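Local coordinates for aromatic-L-amino-acid decarboxylase (Catharanthus roseus, PDB 6EEW), which catalyses the pyridoxal-phosphate-dependent decarboxylation of L-tryptophan to tryptamine, and of 5-hydroxy-L-tryptophan to serotonin, as a homodimer, at the interface of chains A and B. Residues are numbered along the deposited sequence; one frame, centred on the assembly and turned at random. Chains: chain A/B, Aromatic-L-amino-acid decarboxylase.

Contact 1: the interface of chains A and B. Residues chain A 22, 27, 117-120; chain B 38, 42, 93, 110, 324.
The N-terminal helix 24-44 of each subunit packs against its partner in this homodimer, and here A:Phe27 from one copy meets B:Ile38 and B:Tyr42 from the other, with helix 107-119 of both chains filling in. The A:Phe27 ring receives the edge of B:Tyr42 on one face, B:Tyr42 CE2 lying over its centre with the planes 84° apart, while its tip presses on the rim of the B:Phe110 face, CZ to B:Phe110 CD2 3.3 Å. The tyrosine ring is itself capped by the methyl A:Leu22 CD2, 3.9 Å from its centroid, and is met in plane by B:Met93 CG. Such an aromatic cluster still has to deal with its polar ends. The phenol oxygen B:Tyr42 OH makes a weak hydrogen bond to the backbone A:Ala118 O, 2.9 Å away, and a second one, 3.0 Å, with B:Tyr324 OH of its own chain, which should limit how the two phenols turn. A:Ala118 CB is squeezed against B:Ile38 CG2 at 3.4 Å, a little closer than methyl groups usually pack. With CG2 anti to its backbone N (OG1 at chi1 -62°), A:Thr117 lays that methyl over the B:Tyr324 face, offset toward the rim. At the margin, B:Met93 is bent at chi2 and chi3, its CE reaching A:Asn120; a water joins the two backbones, 2.8 Å from B:Met93 N and 3.0 Å from A:Leu119 O.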
loop_
_atom_site.group_PDB
_atom_site.type_symbol
_atom_site.label_atom_id
_atom_site.label_comp_id
_atom_site.label_asym_id
_atom_site.label_seq_id
_atom_site.Cartn_x
_atom_site.Cartn_y
_atom_site.Cartn_z
ATOM N N LEU A 22 -11.848 -10.547 19.291
ATOM C CA LEU A 22 -12.639 -11.081 18.189
ATOM C C LEU A 22 -13.547 -12.202 18.686
ATOM O O LEU A 22 -13.074 -13.306 18.979
ATOM C CB LEU A 22 -11.734 -11.579 17.064
ATOM C CG LEU A 22 -12.541 -12.061 15.863
ATOM C CD1 LEU A 22 -13.434 -10.930 15.390
ATOM C CD2 LEU A 22 -11.625 -12.520 14.757
ATOM N N PHE A 27 -19.007 -9.607 16.817
ATOM C CA PHE A 27 -18.588 -9.114 15.509
ATOM C C PHE A 27 -19.783 -8.963 14.588
ATOM O O PHE A 27 -19.969 -7.921 13.951
ATOM C CB PHE A 27 -17.554 -10.063 14.897
ATOM C CG PHE A 27 -17.137 -9.688 13.514
ATOM C CD1 PHE A 27 -17.829 -10.170 12.415
ATOM C CD2 PHE A 27 -16.057 -8.850 13.300
ATOM C CE1 PHE A 27 -17.459 -9.823 11.141
ATOM C CE2 PHE A 27 -15.678 -8.502 12.026
ATOM C CZ PHE A 27 -16.380 -8.987 10.945
ATOM N N THR A 117 -10.500 -8.353 3.658
ATOM C CA THR A 117 -10.015 -7.938 4.958
ATOM C C THR A 117 -10.271 -9.011 6.008
ATOM O O THR A 117 -9.347 -9.442 6.703
ATOM C CB THR A 117 -10.681 -6.626 5.343
ATOM O OG1 THR A 117 -10.307 -5.623 4.390
ATOM C CG2 THR A 117 -10.228 -6.217 6.736
ATOM N N ALA A 118 -11.503 -9.505 6.089
ATOM C CA ALA A 118 -11.840 -10.505 7.093
ATOM C C ALA A 118 -10.918 -11.714 7.004
ATOM O O ALA A 118 -10.493 -12.252 8.032
ATOM C CB ALA A 118 -13.299 -10.928 6.936
ATOM N N LEU A 119 -10.626 -12.185 5.787
ATOM C CA LEU A 119 -9.701 -13.309 5.654
ATOM C C LEU A 119 -8.313 -12.928 6.157
ATOM O O LEU A 119 -7.628 -13.736 6.808
ATOM C CB LEU A 119 -9.659 -13.781 4.196
ATOM C CG LEU A 119 -10.939 -14.410 3.626
ATOM C CD1 LEU A 119 -10.803 -14.719 2.135
ATOM C CD2 LEU A 119 -11.296 -15.697 4.378
ATOM N N ASN A 120 -7.913 -11.678 5.919
ATOM C CA ASN A 120 -6.694 -11.123 6.472
ATOM C C ASN A 120 -5.524 -12.063 6.216
ATOM O O ASN A 120 -4.738 -12.375 7.109
ATOM C CB ASN A 120 -6.862 -10.836 7.972
ATOM C CG ASN A 120 -5.818 -9.868 8.510
ATOM O OD1 ASN A 120 -5.470 -8.891 7.849
ATOM N ND2 ASN A 120 -5.323 -10.129 9.728
ATOM N N ILE B 38 -19.022 -13.758 6.688
ATOM C CA ILE B 38 -17.758 -13.592 7.395
ATOM C C ILE B 38 -17.850 -14.118 8.824
ATOM O O ILE B 38 -16.914 -14.757 9.329
ATOM C CB ILE B 38 -17.355 -12.110 7.384
ATOM C CG1 ILE B 38 -17.038 -11.659 5.955
ATOM C CG2 ILE B 38 -16.217 -11.885 8.355
ATOM C CD1 ILE B 38 -16.730 -10.169 5.840
ATOM N N TYR B 42 -15.580 -16.976 10.647
ATOM C CA TYR B 42 -14.886 -16.896 11.929
ATOM C C TYR B 42 -15.318 -18.028 12.847
ATOM O O TYR B 42 -14.521 -18.547 13.634
ATOM C CB TYR B 42 -15.145 -15.542 12.575
ATOM C CG TYR B 42 -14.289 -14.447 11.998
ATOM C CD1 TYR B 42 -13.040 -14.727 11.463
ATOM C CD2 TYR B 42 -14.726 -13.134 11.982
ATOM C CE1 TYR B 42 -12.252 -13.724 10.936
ATOM C CE2 TYR B 42 -13.942 -12.126 11.452
ATOM C CZ TYR B 42 -12.712 -12.422 10.932
ATOM O OH TYR B 42 -11.936 -11.404 10.399
ATOM N N MET B 93 -6.441 -16.800 10.025
ATOM C CA MET B 93 -7.297 -16.499 11.159
ATOM C C MET B 93 -7.580 -17.722 11.995
ATOM O O MET B 93 -8.316 -17.615 12.976
ATOM C CB MET B 93 -8.635 -15.911 10.706
ATOM C CG MET B 93 -8.553 -14.543 10.100
ATOM S SD MET B 93 -7.715 -13.358 11.154
ATOM C CE MET B 93 -6.075 -13.364 10.430
ATOM N N PHE B 110 -12.189 -3.983 12.310
ATOM C CA PHE B 110 -12.970 -4.278 11.118
ATOM C C PHE B 110 -13.991 -3.184 10.843
ATOM O O PHE B 110 -14.229 -2.834 9.679
ATOM C CB PHE B 110 -13.658 -5.642 11.224
ATOM C CG PHE B 110 -14.218 -6.119 9.907
ATOM C CD1 PHE B 110 -13.376 -6.634 8.931
ATOM C CD2 PHE B 110 -15.574 -6.018 9.628
ATOM C CE1 PHE B 110 -13.877 -7.048 7.707
ATOM C CE2 PHE B 110 -16.087 -6.437 8.403
ATOM C CZ PHE B 110 -15.239 -6.950 7.441
ATOM N N TYR B 324 -6.152 -4.758 11.066
ATOM C CA TYR B 324 -5.953 -5.615 9.916
ATOM C C TYR B 324 -4.804 -5.071 9.071
ATOM O O TYR B 324 -4.328 -3.949 9.275
ATOM C CB TYR B 324 -7.228 -5.699 9.087
ATOM C CG TYR B 324 -8.335 -6.483 9.734
ATOM C CD1 TYR B 324 -9.120 -5.925 10.719
ATOM C CD2 TYR B 324 -8.592 -7.791 9.350
ATOM C CE1 TYR B 324 -10.142 -6.648 11.301
ATOM C CE2 TYR B 324 -9.603 -8.519 9.926
ATOM C CZ TYR B 324 -10.378 -7.950 10.897
ATOM O OH TYR B 324 -11.393 -8.697 11.467
HETATM O O HOH W 1 -7.673 -16.627 7.463
#

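Contact 2: the interface of chains A and B. Residues chain A 122, 124, 128; chain B 92, 100, 103, 325.
Loop meets loop across the two-fold homodimer interface here, A:Val122 and A:Phe124 of one subunit packing on B:Trp92 and B:Phe100 of the other, and because these four residues also line tryptophan pockets, the contact helps the dimer build its substrate sites from both chains. A:Val122 crosses the indole at about a right angle and sets its CG2 methyl over the six-membered ring of B:Trp92, 3.4 Å from the centroid. The other methyl, CG1, is anti to the backbone N (chi1 -166°), which leaves CG2 beside that nitrogen and directed at the indole; B:Leu325 CD2 touches CG2 as well, at 3.9 Å. Next to this pair, A:Phe124 and B:Phe100 come tip to tip in an edge-to-face contact with planes 86° apart. A:Phe124 CZ stands over the centre of the B:Phe100 ring, while A:Phe124 CE2 also brushes B:Trp92 CH2 at 3.9 Å. To reach there A:Phe124 adopts the crowded position, CG between backbone N and carbonyl carbon (chi1 40°). The indole is fixed at its edge as well as on its face, which should restrain both tilt and spin. A:Ser128 has a double part: its hydroxyl OG donates to a lone pair of A:Val122 O, 2.9 Å away, tying the loop together, and its own carbonyl takes the indole N-H. That last bond, B:Trp92 NE1 to A:Ser128 O, is long at 3.3 Å but nearly straight, with the oxygen in the indole plane.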
loop_
_atom_site.group_PDB
_atom_site.type_symbol
_atom_site.label_atom_id
_atom_site.label_comp_id
_atom_site.label_asym_id
_atom_site.label_seq_id
_atom_site.Cartn_x
_atom_site.Cartn_y
_atom_site.Cartn_z
ATOM N N VAL A 122 -1.947 -12.987 4.225
ATOM C CA VAL A 122 -0.745 -12.265 3.838
ATOM C C VAL A 122 -0.147 -13.055 2.688
ATOM O O VAL A 122 0.446 -14.120 2.902
ATOM C CB VAL A 122 0.255 -12.137 4.995
ATOM C CG1 VAL A 122 1.290 -11.115 4.654
ATOM C CG2 VAL A 122 -0.458 -11.819 6.349
ATOM N N PHE A 124 2.450 -13.132 0.564
ATOM C CA PHE A 124 3.780 -12.847 0.040
ATOM C C PHE A 124 4.308 -13.974 -0.835
ATOM O O PHE A 124 5.170 -13.721 -1.684
ATOM C CB PHE A 124 4.779 -12.535 1.168
ATOM C CG PHE A 124 4.631 -13.397 2.401
ATOM C CD1 PHE A 124 5.169 -14.670 2.448
ATOM C CD2 PHE A 124 3.969 -12.917 3.518
ATOM C CE1 PHE A 124 5.051 -15.450 3.585
ATOM C CE2 PHE A 124 3.825 -13.702 4.651
ATOM C CZ PHE A 124 4.378 -14.964 4.690
ATOM N N SER A 128 2.029 -19.160 1.010
ATOM C CA SER A 128 1.345 -18.455 2.089
ATOM C C SER A 128 -0.108 -18.132 1.774
ATOM O O SER A 128 -0.688 -17.420 2.604
ATOM C CB SER A 128 2.083 -17.173 2.459
ATOM O OG SER A 128 1.909 -16.201 1.465
ATOM N N TRP B 92 -5.016 -17.862 7.906
ATOM C CA TRP B 92 -4.297 -17.047 8.873
ATOM C C TRP B 92 -5.114 -16.762 10.119
ATOM O O TRP B 92 -4.533 -16.467 11.163
ATOM C CB TRP B 92 -3.890 -15.720 8.248
ATOM C CG TRP B 92 -2.722 -15.829 7.349
ATOM C CD1 TRP B 92 -2.699 -16.391 6.111
ATOM C CD2 TRP B 92 -1.395 -15.328 7.595
ATOM N NE1 TRP B 92 -1.437 -16.294 5.576
ATOM C CE2 TRP B 92 -0.619 -15.644 6.465
ATOM C CE3 TRP B 92 -0.791 -14.648 8.662
ATOM C CZ2 TRP B 92 0.736 -15.309 6.369
ATOM C CZ3 TRP B 92 0.559 -14.315 8.565
ATOM C CH2 TRP B 92 1.307 -14.649 7.427
ATOM N N PHE B 100 4.905 -17.860 10.860
ATOM C CA PHE B 100 5.438 -16.516 10.678
ATOM C C PHE B 100 5.177 -15.680 11.919
ATOM O O PHE B 100 5.719 -15.976 12.986
ATOM C CB PHE B 100 4.841 -15.863 9.432
ATOM C CG PHE B 100 4.859 -16.755 8.217
ATOM C CD1 PHE B 100 6.035 -16.973 7.523
ATOM C CD2 PHE B 100 3.692 -17.357 7.757
ATOM C CE1 PHE B 100 6.056 -17.801 6.399
ATOM C CE2 PHE B 100 3.703 -18.182 6.638
ATOM C CZ PHE B 100 4.885 -18.403 5.959
ATOM N N ALA B 103 -1.358 -12.311 12.331
ATOM C CA ALA B 103 -1.870 -11.017 11.886
ATOM C C ALA B 103 -3.095 -10.760 12.756
ATOM O O ALA B 103 -4.174 -11.298 12.499
ATOM C CB ALA B 103 -2.187 -11.030 10.393
ATOM N N LEU B 325 -4.318 -5.893 8.142
ATOM C CA LEU B 325 -3.508 -5.342 7.065
ATOM C C LEU B 325 -4.365 -4.327 6.326
ATOM O O LEU B 325 -5.535 -4.589 6.062
ATOM C CB LEU B 325 -3.057 -6.455 6.119
ATOM C CG LEU B 325 -1.807 -7.222 6.556
ATOM C CD1 LEU B 325 -2.130 -8.102 7.745
ATOM C CD2 LEU B 325 -1.303 -8.084 5.415
#

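Contact 3: the interface of chains A and B. Residues chain A 131, 135, 138, 142, 379; chain B 59-60, 63-64, 85.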
loop_
_atom_site.group_PDB
_atom_site.type_symbol
_atom_site.label_atom_id
_atom_site.label_comp_id
_atom_site.label_asym_id
_atom_site.label_seq_id
_atom_site.Cartn_x
_atom_site.Cartn_y
_atom_site.Cartn_z
ATOM N N ALA A 131 -4.847 -19.551 -3.225
ATOM C CA ALA A 131 -5.968 -18.914 -3.897
ATOM C C ALA A 131 -5.702 -17.438 -4.148
ATOM O O ALA A 131 -5.985 -16.929 -5.240
ATOM C CB ALA A 131 -7.249 -19.109 -3.083
ATOM N N LEU A 135 -5.687 -16.422 -8.058
ATOM C CA LEU A 135 -6.764 -15.565 -8.521
ATOM C C LEU A 135 -6.219 -14.234 -9.001
ATOM O O LEU A 135 -6.781 -13.637 -9.917
ATOM C CB LEU A 135 -7.799 -15.339 -7.415
ATOM C CG LEU A 135 -8.987 -14.459 -7.854
ATOM C CD1 LEU A 135 -9.858 -15.161 -8.915
ATOM C CD2 LEU A 135 -9.853 -14.031 -6.680
ATOM N N ILE A 138 -5.047 -14.832 -12.539
ATOM C CA ILE A 138 -6.189 -14.994 -13.438
ATOM C C ILE A 138 -6.856 -13.648 -13.710
ATOM O O ILE A 138 -7.207 -13.329 -14.853
ATOM C CB ILE A 138 -7.194 -16.003 -12.858
ATOM C CG1 ILE A 138 -6.581 -17.398 -12.773
ATOM C CG2 ILE A 138 -8.395 -16.073 -13.724
ATOM C CD1 ILE A 138 -7.406 -18.347 -11.920
ATOM N N TRP A 142 -7.506 -11.760 -17.235
ATOM C CA TRP A 142 -8.840 -11.301 -17.631
ATOM C C TRP A 142 -8.806 -9.855 -18.072
ATOM O O TRP A 142 -9.255 -9.499 -19.168
ATOM C CB TRP A 142 -9.819 -11.413 -16.465
ATOM C CG TRP A 142 -10.411 -12.737 -16.284
ATOM C CD1 TRP A 142 -9.944 -13.909 -16.768
ATOM C CD2 TRP A 142 -11.587 -13.039 -15.537
ATOM N NE1 TRP A 142 -10.765 -14.947 -16.373
ATOM C CE2 TRP A 142 -11.787 -14.433 -15.621
ATOM C CE3 TRP A 142 -12.502 -12.265 -14.820
ATOM C CZ2 TRP A 142 -12.864 -15.073 -15.012
ATOM C CZ3 TRP A 142 -13.577 -12.897 -14.211
ATOM C CH2 TRP A 142 -13.753 -14.291 -14.315
ATOM N N TRP A 379 -12.023 -9.397 -9.076
ATOM C CA TRP A 379 -12.770 -10.556 -9.548
ATOM C C TRP A 379 -14.263 -10.362 -9.344
ATOM O O TRP A 379 -15.062 -10.614 -10.252
ATOM C CB TRP A 379 -12.284 -11.803 -8.820
ATOM C CG TRP A 379 -12.822 -13.106 -9.320
ATOM C CD1 TRP A 379 -12.808 -13.565 -10.604
ATOM C CD2 TRP A 379 -13.399 -14.157 -8.524
ATOM N NE1 TRP A 379 -13.369 -14.828 -10.662
ATOM C CE2 TRP A 379 -13.732 -15.212 -9.397
ATOM C CE3 TRP A 379 -13.676 -14.299 -7.158
ATOM C CZ2 TRP A 379 -14.319 -16.392 -8.947
ATOM C CZ3 TRP A 379 -14.260 -15.469 -6.712
ATOM C CH2 TRP A 379 -14.576 -16.501 -7.604
ATOM N N LEU B 59 -6.409 -23.410 -9.582
ATOM C CA LEU B 59 -7.512 -22.483 -9.763
ATOM C C LEU B 59 -7.716 -22.124 -11.223
ATOM O O LEU B 59 -8.826 -21.732 -11.604
ATOM C CB LEU B 59 -7.271 -21.200 -8.961
ATOM C CG LEU B 59 -8.541 -20.350 -8.841
ATOM C CD1 LEU B 59 -9.652 -21.132 -8.139
ATOM C CD2 LEU B 59 -8.267 -19.042 -8.135
ATOM N N ARG B 60 -6.666 -22.250 -12.040
ATOM C CA ARG B 60 -6.794 -21.998 -13.470
ATOM C C ARG B 60 -7.733 -23.002 -14.127
ATOM O O ARG B 60 -8.394 -22.680 -15.121
ATOM C CB ARG B 60 -5.407 -22.037 -14.121
ATOM C CG ARG B 60 -5.324 -21.365 -15.471
ATOM C CD ARG B 60 -3.882 -21.051 -15.853
ATOM N NE ARG B 60 -3.332 -19.913 -15.107
ATOM C CZ ARG B 60 -3.290 -18.658 -15.558
ATOM N NH1 ARG B 60 -3.771 -18.360 -16.759
ATOM N NH2 ARG B 60 -2.769 -17.695 -14.811
ATOM N N ILE B 63 -11.642 -21.643 -13.047
ATOM C CA ILE B 63 -12.185 -20.339 -13.402
ATOM C C ILE B 63 -12.064 -20.177 -14.911
ATOM O O ILE B 63 -11.033 -20.554 -15.490
ATOM C CB ILE B 63 -11.443 -19.206 -12.681
ATOM C CG1 ILE B 63 -11.569 -19.350 -11.164
ATOM C CG2 ILE B 63 -11.947 -17.850 -13.150
ATOM C CD1 ILE B 63 -11.041 -18.162 -10.431
ATOM N N PRO B 64 -13.070 -19.615 -15.585
ATOM C CA PRO B 64 -12.948 -19.400 -17.036
ATOM C C PRO B 64 -11.754 -18.516 -17.381
ATOM O O PRO B 64 -11.278 -17.711 -16.572
ATOM C CB PRO B 64 -14.279 -18.733 -17.409
ATOM C CG PRO B 64 -15.244 -19.239 -16.347
ATOM C CD PRO B 64 -14.422 -19.299 -15.082
ATOM N N ILE B 85 -12.173 -20.876 -3.653
ATOM C CA ILE B 85 -11.283 -19.855 -3.106
ATOM C C ILE B 85 -10.866 -20.227 -1.681
ATOM O O ILE B 85 -9.674 -20.408 -1.392
ATOM C CB ILE B 85 -11.951 -18.472 -3.131
ATOM C CG1 ILE B 85 -12.413 -18.136 -4.553
ATOM C CG2 ILE B 85 -10.959 -17.405 -2.722
ATOM C CD1 ILE B 85 -11.302 -18.089 -5.582
#
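B:Ile63 fits among A:Leu135, A:Ile138, A:Trp142 and A:Trp379, so one branched side chain from a loop is held by two helices of the other subunit, 130-146 and 375-409. Its two branches divide the work. CG2, anti to the backbone N, meets A:Trp142 CZ2 from above the benzo rim, 3.5 Å away, whereas CD1, at the end of the extended CG1 arm (chi2 -171°), touches A:Leu135 CD1 at 3.6 Å and nears the A:Trp379 indole. The next residue supplies the polar bond: A:Trp142 NE1 donates to the backbone B:Pro64 O at 2.8 Å. The oxygen lies in the indole plane, but the N-H arrives tilted 34° from the carbonyl plane and the bond is bent to 149° at the hydrogen. A phenylalanine in place of A:Trp142 would probably leave B:Pro64 O without this donor and open a gap beside B:Ile63 CG2. On the other flank, A:Ile138 CD1 abuts the 3-10 turn 58-61, 3.8 Å from B:Leu59 CG, and B:Leu59 CD2 leans on A:Leu135 CB. Behind this shell A:Leu135 CD1 rests on the A:Trp379 face, offset toward the rim, helping to set that indole, whose CZ3 reaches B:Ile85 CG1 tip to tip at 3.9 Å. Largely apolar, with the A:Trp142 hydrogen bond at its border, the patch joins helix 130-146 to the partner's N-terminal region and so helps hold the homodimer together.

Contact 1 and contact 2 are close neighbours, their C-alpha centres about 12 Å apart, whereas contact 3 lies about 22 Å from the first and 20 Å from the second. Short stretches of sequence bridge them: chain A runs from helix 107-119 in contact 1 through the loop of contact 2 into helix 130-146 of contact 3, and chain B gives adjacent residues, B:Met93 and B:Trp92, then B:Tyr324 and B:Leu325, to contacts 1 and 2. Two-fold symmetry repeats all three. Packing at contacts 1 and 3 would therefore be expected to help position the pocket loops of contact 2, coupling dimerisation to substrate binding.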